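Local coordinates for nitrogenase molybdenum-iron protein beta chain (Clostridium pasteurianum, PDB 4WES) that forms, with the alpha chain, the molybdenum-iron component of nitrogenase, which reduces dinitrogen to ammonium, and shares the [8Fe-7S] cluster with that partner, at residues B[186-190]-B[292-296]; B[198-202]-B[228-232]; B[264-268]-B[322-326]. All blocks are in the same frame, centred on the assembly; numbering follows the deposited sequence. Where two conformers were deposited one is given.

How the contacts relate
All three contacts are largely buried and lie away from the annotated sites. Contact 1 joins helices 181-193 and 290-305 through a charged network with bridging waters; other residues of 292-296 reach the alpha chain and the second beta subunit. Contact 2, touched by no other chain, is almost wholly apolar and packs strand 198-200 against helix 226-231. It adjoins contact 1, where Met200 CE lies 3.5 Å from Ile187 CG2. Contact 3, nearest the centre of the chain, sets the loop after strand 261-264 on helix 321-333 with apolar packing and one water. Strands 198-200 and 261-264 are opposite edges of one four-stranded parallel sheet.

Contact 1: B[186-190]-B[292-296]; sequences EIKRL and IEEER
Arg189 and Glu295 join helices 181-193 and 290-305 through a salt-bridge network that also takes in Glu186. The short helical segments run at 131° to each other, their axes 13.5 Å apart at closest, so long side chains span the gap. Among the charged groups, Arg189 grips two carboxylates. Glu295 is held end-on: NH2 of Arg189 reaches OE1 at 2.9 Å, while NH1 reaches OE2 at 3.2 Å. Both bonds are well short of straight, and the guanidinium and carboxylate planes stand 52° apart. Glu186, one helical turn back, is held side-on and straighter, with Arg189 NE to OE1 of Glu186 at 2.8 Å and an N-H...O angle of 176°. A bend at chi3 in Arg189 turns the guanidinium for this double grip, which probably limits its rotation. NH2 thus serves one oxygen of each glutamate, and its charge probably offsets the repulsion between Glu186 and Glu295.

The apolar part is a single pair of side chains. In the conformer given, Leu190 CD2 meets Ile292 CD1 at 4.0 Å, and the same methyl lies beside Glu295 OE1. Phe276 of helix 270-284 packs on Leu190, and Tyr427 of helix 426-448 touches both Ile292 and Glu295.

Two waters complete the polar side. One accepts from Arg189 NH1 and donates to Glu295 OE2. The other donates to both glutamates, at 2.7 Å from Glu186 OE2 and 2.7 Å from Glu295 OE1, bridging two carboxylate oxygens that are themselves 4.3 Å apart.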
loop_
_atom_site.group_PDB
_atom_site.type_symbol
_atom_site.label_atom_id
_atom_site.label_comp_id
_atom_site.label_asym_id
_atom_site.label_seq_id
_atom_site.Cartn_x
_atom_site.Cartn_y
_atom_site.Cartn_z
ATOM N N GLU B 186 16.765 12.507 -2.700
ATOM C CA GLU B 186 15.826 13.617 -2.518
ATOM C C GLU B 186 16.508 14.851 -1.951
ATOM O O GLU B 186 16.219 15.980 -2.388
ATOM C CB GLU B 186 14.670 13.169 -1.649
ATOM C CG GLU B 186 13.643 14.246 -1.326
ATOM C CD GLU B 186 12.947 14.886 -2.521
ATOM O OE1 GLU B 186 13.067 14.383 -3.652
ATOM O OE2 GLU B 186 12.290 15.931 -2.307
ATOM N N ILE B 187 17.399 14.672 -0.985
ATOM C CA ILE B 187 18.140 15.817 -0.436
ATOM C C ILE B 187 18.989 16.473 -1.523
ATOM O O ILE B 187 19.005 17.709 -1.631
ATOM C CB ILE B 187 18.960 15.376 0.790
ATOM C CG1 ILE B 187 18.009 15.008 1.938
ATOM C CG2 ILE B 187 19.960 16.421 1.203
ATOM C CD1 ILE B 187 18.630 14.076 2.956
ATOM N N LYS B 188 19.654 15.658 -2.343
ATOM C CA LYS B 188 20.440 16.205 -3.461
ATOM C C LYS B 188 19.520 16.977 -4.423
ATOM O O LYS B 188 19.876 18.073 -4.896
ATOM C CB LYS B 188 21.225 15.120 -4.189
ATOM C CG LYS B 188 22.343 14.523 -3.342
ATOM C CD LYS B 188 23.286 13.645 -4.115
ATOM C CE LYS B 188 22.603 12.410 -4.621
ATOM N NZ LYS B 188 23.552 11.574 -5.407
ATOM N N ARG B 189 18.362 16.409 -4.710
ATOM C CA ARG B 189 17.423 17.037 -5.625
ATOM C C ARG B 189 17.018 18.420 -5.118
ATOM O O ARG B 189 16.891 19.389 -5.891
ATOM C CB ARG B 189 16.196 16.141 -5.820
ATOM C CG ARG B 189 15.292 16.601 -6.959
ATOM C CD ARG B 189 13.956 15.863 -6.966
ATOM N NE ARG B 189 13.140 16.171 -5.801
ATOM C CZ ARG B 189 12.438 17.289 -5.660
ATOM N NH1 ARG B 189 12.401 18.207 -6.633
ATOM N NH2 ARG B 189 11.784 17.511 -4.549
ATOM N N LEU B 190 16.809 18.542 -3.803
ATOM C CA LEU B 190 16.436 19.812 -3.201
ATOM C C LEU B 190 17.573 20.838 -3.270
ATOM O O LEU B 190 17.331 22.008 -3.597
ATOM C CB LEU B 190 15.956 19.594 -1.769
ATOM C CG LEU B 190 14.632 18.826 -1.681
ATOM C CD1 LEU B 190 14.323 18.441 -0.236
ATOM C CD2 LEU B 190 13.488 19.650 -2.215
ATOM N N ILE B 292 9.623 23.942 -5.318
ATOM C CA ILE B 292 9.659 23.503 -3.916
ATOM C C ILE B 292 8.446 24.010 -3.143
ATOM O O ILE B 292 7.817 23.282 -2.379
ATOM C CB ILE B 292 10.964 23.903 -3.232
ATOM C CG1 ILE B 292 12.141 23.129 -3.844
ATOM C CG2 ILE B 292 10.888 23.711 -1.718
ATOM C CD1 ILE B 292 13.502 23.483 -3.308
ATOM N N GLU B 293 8.096 25.261 -3.369
ATOM C CA GLU B 293 6.899 25.805 -2.750
ATOM C C GLU B 293 5.646 25.044 -3.163
ATOM O O GLU B 293 4.761 24.814 -2.323
ATOM C CB GLU B 293 6.794 27.314 -3.015
ATOM C CG GLU B 293 5.622 27.911 -2.253
ATOM C CD GLU B 293 5.654 29.385 -2.077
ATOM O OE1 GLU B 293 4.574 29.917 -1.735
ATOM O OE2 GLU B 293 6.732 30.003 -2.254
ATOM N N GLU B 294 5.550 24.658 -4.439
ATOM C CA GLU B 294 4.383 23.863 -4.877
ATOM C C GLU B 294 4.330 22.542 -4.108
ATOM O O GLU B 294 3.254 22.121 -3.674
ATOM C CB GLU B 294 4.423 23.602 -6.391
ATOM C CG GLU B 294 3.182 22.907 -6.872
ATOM C CD GLU B 294 3.246 22.362 -8.279
ATOM O OE1 GLU B 294 4.268 21.760 -8.656
ATOM O OE2 GLU B 294 2.224 22.497 -9.004
ATOM N N GLU B 295 5.467 21.848 -3.995
ATOM C CA GLU B 295 5.505 20.563 -3.280
ATOM C C GLU B 295 5.027 20.708 -1.826
ATOM O O GLU B 295 4.235 19.897 -1.331
ATOM C CB GLU B 295 6.919 20.001 -3.246
ATOM C CG GLU B 295 7.600 19.730 -4.542
ATOM C CD GLU B 295 9.135 19.523 -4.493
ATOM O OE1 GLU B 295 9.703 19.230 -3.430
ATOM O OE2 GLU B 295 9.784 19.637 -5.616
ATOM N N ARG B 296 5.506 21.748 -1.155
ATOM C CA ARG B 296 5.064 21.997 0.212
ATOM C C ARG B 296 3.564 22.199 0.246
ATOM O O ARG B 296 2.849 21.677 1.107
ATOM C CB ARG B 296 5.793 23.182 0.820
ATOM C CG ARG B 296 5.414 23.403 2.275
ATOM C CD ARG B 296 6.101 24.641 2.816
ATOM N NE ARG B 296 5.902 24.819 4.269
ATOM C CZ ARG B 296 4.786 25.241 4.876
ATOM N NH1 ARG B 296 3.729 25.655 4.170
ATOM N NH2 ARG B 296 4.726 25.275 6.195
HETATM O O HOH W 1 10.428 17.614 -1.338
HETATM O O HOH W 2 11.465 21.136 -6.758
#

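Contact 2: B[198-202]-B[228-232]; sequences YIMFP and DLKDT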
loop_
_atom_site.group_PDB
_atom_site.type_symbol
_atom_site.label_atom_id
_atom_site.label_comp_id
_atom_site.label_asym_id
_atom_site.label_seq_id
_atom_site.Cartn_x
_atom_site.Cartn_y
_atom_site.Cartn_z
ATOM N N TYR B 198 27.114 21.641 -3.534
ATOM C CA TYR B 198 27.214 20.863 -2.310
ATOM C C TYR B 198 28.134 19.664 -2.511
ATOM O O TYR B 198 28.431 19.267 -3.647
ATOM C CB TYR B 198 25.803 20.369 -1.847
ATOM C CG TYR B 198 25.210 19.386 -2.833
ATOM C CD1 TYR B 198 24.575 19.802 -3.980
ATOM C CD2 TYR B 198 25.413 18.027 -2.665
ATOM C CE1 TYR B 198 24.103 18.882 -4.907
ATOM C CE2 TYR B 198 24.963 17.121 -3.574
ATOM C CZ TYR B 198 24.317 17.542 -4.711
ATOM O OH TYR B 198 23.895 16.626 -5.646
ATOM N N ILE B 199 28.546 19.095 -1.378
ATOM C CA ILE B 199 29.196 17.794 -1.339
ATOM C C ILE B 199 28.392 16.980 -0.324
ATOM O O ILE B 199 28.336 17.367 0.843
ATOM C CB ILE B 199 30.665 17.822 -0.865
ATOM C CG1 ILE B 199 31.518 18.693 -1.804
ATOM C CG2 ILE B 199 31.208 16.406 -0.810
ATOM C CD1 ILE B 199 32.874 19.026 -1.222
ATOM N N MET B 200 27.745 15.896 -0.742
ATOM C CA MET B 200 27.073 14.991 0.182
ATOM C C MET B 200 27.999 13.846 0.532
ATOM O O MET B 200 28.592 13.261 -0.370
ATOM C CB MET B 200 25.792 14.436 -0.428
ATOM C CG MET B 200 25.075 13.459 0.505
ATOM S SD MET B 200 23.529 12.832 -0.116
ATOM C CE MET B 200 22.518 14.246 0.207
ATOM N N PHE B 201 28.116 13.522 1.817
ATOM C CA PHE B 201 28.824 12.320 2.175
ATOM C C PHE B 201 28.324 11.777 3.512
ATOM O O PHE B 201 27.977 12.561 4.411
ATOM C CB PHE B 201 30.336 12.566 2.241
ATOM C CG PHE B 201 30.810 13.312 3.432
ATOM C CD1 PHE B 201 30.710 14.710 3.477
ATOM C CD2 PHE B 201 31.503 12.675 4.441
ATOM C CE1 PHE B 201 31.178 15.426 4.558
ATOM C CE2 PHE B 201 32.000 13.395 5.527
ATOM C CZ PHE B 201 31.840 14.768 5.569
ATOM N N PRO B 202 28.344 10.445 3.687
ATOM C CA PRO B 202 28.343 9.420 2.642
ATOM C C PRO B 202 27.130 9.572 1.699
ATOM O O PRO B 202 26.176 10.294 2.021
ATOM C CB PRO B 202 28.254 8.092 3.416
ATOM C CG PRO B 202 28.540 8.467 4.848
ATOM C CD PRO B 202 28.038 9.863 4.997
ATOM N N ASP B 228 36.376 14.489 -3.762
ATOM C CA ASP B 228 35.398 15.350 -3.127
ATOM C C ASP B 228 35.377 15.228 -1.616
ATOM O O ASP B 228 35.129 16.215 -0.908
ATOM C CB ASP B 228 34.022 15.129 -3.753
ATOM C CG ASP B 228 34.002 15.559 -5.220
ATOM O OD1 ASP B 228 33.476 14.779 -6.046
ATOM O OD2 ASP B 228 34.532 16.687 -5.524
ATOM N N LEU B 229 35.607 14.015 -1.123
ATOM C CA LEU B 229 35.777 13.845 0.330
ATOM C C LEU B 229 36.964 14.674 0.847
ATOM O O LEU B 229 36.888 15.328 1.887
ATOM C CB LEU B 229 35.972 12.382 0.671
ATOM C CG LEU B 229 34.784 11.494 0.336
ATOM C CD1 LEU B 229 35.106 10.038 0.557
ATOM C CD2 LEU B 229 33.578 11.890 1.165
ATOM N N LYS B 230 38.065 14.700 0.111
ATOM C CA LYS B 230 39.165 15.593 0.489
ATOM C C LYS B 230 38.716 17.059 0.497
ATOM O O LYS B 230 39.015 17.821 1.433
ATOM C CB LYS B 230 40.370 15.421 -0.444
ATOM C CG LYS B 230 41.041 14.067 -0.333
ATOM C CD LYS B 230 42.177 13.947 -1.330
ATOM C CE LYS B 230 42.837 12.591 -1.262
ATOM N NZ LYS B 230 43.919 12.437 -2.275
ATOM N N ASP B 231 37.968 17.431 -0.530
ATOM C CA ASP B 231 37.568 18.805 -0.743
ATOM C C ASP B 231 36.536 19.319 0.259
ATOM O O ASP B 231 36.279 20.533 0.313
ATOM C CB ASP B 231 37.045 18.971 -2.170
ATOM C CG ASP B 231 37.066 20.429 -2.648
ATOM O OD1 ASP B 231 38.123 21.112 -2.497
ATOM O OD2 ASP B 231 36.048 20.872 -3.219
ATOM N N THR B 232 35.979 18.417 1.079
ATOM C CA THR B 232 35.058 18.861 2.140
ATOM C C THR B 232 35.684 19.862 3.116
ATOM O O THR B 232 34.980 20.670 3.723
ATOM C CB THR B 232 34.506 17.685 2.969
ATOM O OG1 THR B 232 35.573 16.928 3.538
ATOM C CG2 THR B 232 33.637 16.801 2.118
#
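Ile199 and Phe201 pack against Leu229 and Thr232, and no hydrogen bond crosses between 198-202 and 228-232. Both branches of Ile199 rest on the helix end: CD1 lies 3.6 Å from the backbone O of Asp228, and CG2 meets Thr232 CG2 at 3.8 Å, these two side chains crossing at about a right angle. The Thr232 methyl also reaches Phe201 CE1, at 3.7 Å, and so touches both residues of the strand side. Leu229 CD2 approaches the base of the phenylalanine, 3.5 Å from Phe201 CB. Both this methyl and that of Thr232 meet the ring obliquely.

The Thr232 side chain is held by its hydroxyl. With OG1 between the backbone N and the carbonyl carbon (chi1 57°), it donates to Leu229 O at 2.6 Å, leaving CG2 on the strand side; OG1 also bonds to Ser162. Asp231 turns its carboxylate to Asn234 and Asn169. Farther out, backbone bonds join Ile199 to Ile172 and Val174, and Phe201 to Val174, fixing the strand side in its sheet. Val154 of helix 146-161 packs on Phe201, and Met200 faces helix 181-193. A cis peptide links Phe201 to Pro202. The whole is helix-on-sheet packing at an edge strand of a four-stranded parallel sheet with strand order 2-1-3-4, part of an alpha/beta domain of the nitrogenase component 1 family.

Contact 3: B[264-268]-B[322-326]; sequences LRTPI and DEIIA
Arg265 lies across Ile325, its guanidinium set over the branch methyl CG2, where the loop between strand 261-264 and helix 270-284 packs on helix 321-333. The loop leaves an edge of a parallel sheet in this alpha/beta protein and makes an inverse gamma turn centred on Pro267, closed by a 2.8 Å bond from Ile268 N to Thr266 O. The two side chains cross at about a right angle. Arg265 is extended from CG to NE, which carries NE to 3.6 Å from Ile325 CG2, the methyl meeting one face of the flat group. Its far end, NH2, forms a salt bridge with Glu353 of helix 348-360, a helix that also packs against Ile325.

Thr266 points its side chain toward the helix and meets Asp322 at about a right angle, OG1 lying 3.3 Å from Asp322 CB. Since OG1 meets a carbon, this is packing; the carboxylate of Asp322 turns instead to the backbone nitrogens of Tyr244 and Ala245.

Ala326 rests its methyl on two residues of the loop. The methyl sits 3.2 Å from Thr266 O, close packing against the carbonyl that closes the turn, and meets Ile268 CB at 3.8 Å. Ile268 extends CD1 along the helix to the backbone O of Glu323, while Phe409 packs on both Ile268 and Glu323. One link between the segments is polar: a water accepts from Thr266 N at 2.9 Å and donates to Asp322 O at 2.8 Å.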
loop_
_atom_site.group_PDB
_atom_site.type_symbol
_atom_site.label_atom_id
_atom_site.label_comp_id
_atom_site.label_asym_id
_atom_site.label_seq_id
_atom_site.Cartn_x
_atom_site.Cartn_y
_atom_site.Cartn_z
ATOM N N LEU B 264 20.677 19.991 12.115
ATOM C CA LEU B 264 19.271 20.028 11.734
ATOM C C LEU B 264 18.656 18.675 12.022
ATOM O O LEU B 264 19.357 17.651 12.067
ATOM C CB LEU B 264 19.140 20.316 10.237
ATOM C CG LEU B 264 19.607 21.700 9.779
ATOM C CD1 LEU B 264 19.746 21.734 8.262
ATOM C CD2 LEU B 264 18.658 22.793 10.273
ATOM N N ARG B 265 17.352 18.650 12.231
ATOM C CA ARG B 265 16.645 17.386 12.266
ATOM C C ARG B 265 16.663 16.723 10.884
ATOM O O ARG B 265 16.681 17.396 9.841
ATOM C CB ARG B 265 15.220 17.646 12.635
ATOM C CG ARG B 265 15.037 17.817 14.081
ATOM C CD ARG B 265 13.543 17.845 14.429
ATOM N NE ARG B 265 13.515 17.931 15.838
ATOM C CZ ARG B 265 12.491 18.273 16.562
ATOM N NH1 ARG B 265 11.358 18.631 15.991
ATOM N NH2 ARG B 265 12.623 18.291 17.867
ATOM N N THR B 266 16.624 15.400 10.896
ATOM C CA THR B 266 16.322 14.704 9.653
ATOM C C THR B 266 15.069 15.326 9.050
ATOM O O THR B 266 14.083 15.464 9.769
ATOM C CB THR B 266 16.083 13.218 9.938
ATOM O OG1 THR B 266 17.217 12.669 10.620
ATOM C CG2 THR B 266 15.828 12.462 8.676
ATOM N N PRO B 267 15.090 15.675 7.747
ATOM C CA PRO B 267 13.970 16.481 7.248
ATOM C C PRO B 267 12.779 15.599 6.871
ATOM O O PRO B 267 12.579 15.280 5.693
ATOM C CB PRO B 267 14.584 17.241 6.036
ATOM C CG PRO B 267 15.717 16.370 5.608
ATOM C CD PRO B 267 16.288 15.816 6.898
ATOM N N ILE B 268 12.008 15.207 7.885
ATOM C CA ILE B 268 10.755 14.464 7.733
ATOM C C ILE B 268 9.634 15.328 8.240
ATOM O O ILE B 268 9.674 15.793 9.388
ATOM C CB ILE B 268 10.802 13.110 8.477
ATOM C CG1 ILE B 268 11.913 12.215 7.927
ATOM C CG2 ILE B 268 9.439 12.421 8.400
ATOM C CD1 ILE B 268 12.165 10.971 8.747
ATOM N N ASP B 322 17.249 9.690 15.129
ATOM C CA ASP B 322 17.068 10.879 14.304
ATOM C C ASP B 322 15.739 10.818 13.538
ATOM O O ASP B 322 14.971 11.780 13.503
ATOM C CB ASP B 322 18.222 11.062 13.315
ATOM C CG ASP B 322 19.597 11.223 13.978
ATOM O OD1 ASP B 322 19.678 11.917 15.015
ATOM O OD2 ASP B 322 20.571 10.644 13.420
ATOM N N GLU B 323 15.505 9.676 12.889
ATOM C CA GLU B 323 14.303 9.493 12.083
ATOM C C GLU B 323 13.037 9.493 12.923
ATOM O O GLU B 323 12.009 10.035 12.513
ATOM C CB GLU B 323 14.411 8.143 11.278
ATOM C CG GLU B 323 14.379 6.868 12.145
ATOM C CD GLU B 323 14.574 5.475 11.459
ATOM O OE1 GLU B 323 14.898 5.547 10.218
ATOM O OE2 GLU B 323 14.270 4.339 12.157
ATOM N N ILE B 324 13.103 8.901 14.116
ATOM C CA ILE B 324 11.904 8.816 14.961
ATOM C C ILE B 324 11.589 10.158 15.644
ATOM O O ILE B 324 10.433 10.485 15.829
ATOM C CB ILE B 324 12.008 7.645 15.961
ATOM C CG1 ILE B 324 12.050 6.304 15.234
ATOM C CG2 ILE B 324 10.873 7.676 16.972
ATOM C CD1 ILE B 324 10.791 5.970 14.428
ATOM N N ILE B 325 12.614 10.956 15.972
ATOM C CA ILE B 325 12.328 12.290 16.447
ATOM C C ILE B 325 11.532 13.068 15.402
ATOM O O ILE B 325 10.525 13.685 15.699
ATOM C CB ILE B 325 13.632 13.024 16.821
ATOM C CG1 ILE B 325 14.238 12.427 18.108
ATOM C CG2 ILE B 325 13.404 14.535 16.987
ATOM C CD1 ILE B 325 15.686 12.808 18.298
ATOM N N ALA B 326 12.049 13.084 14.163
ATOM C CA ALA B 326 11.389 13.874 13.128
ATOM C C ALA B 326 10.006 13.295 12.751
ATOM O O ALA B 326 9.042 14.052 12.566
ATOM C CB ALA B 326 12.287 13.964 11.920
HETATM O O HOH W 3 16.128 14.307 13.560
#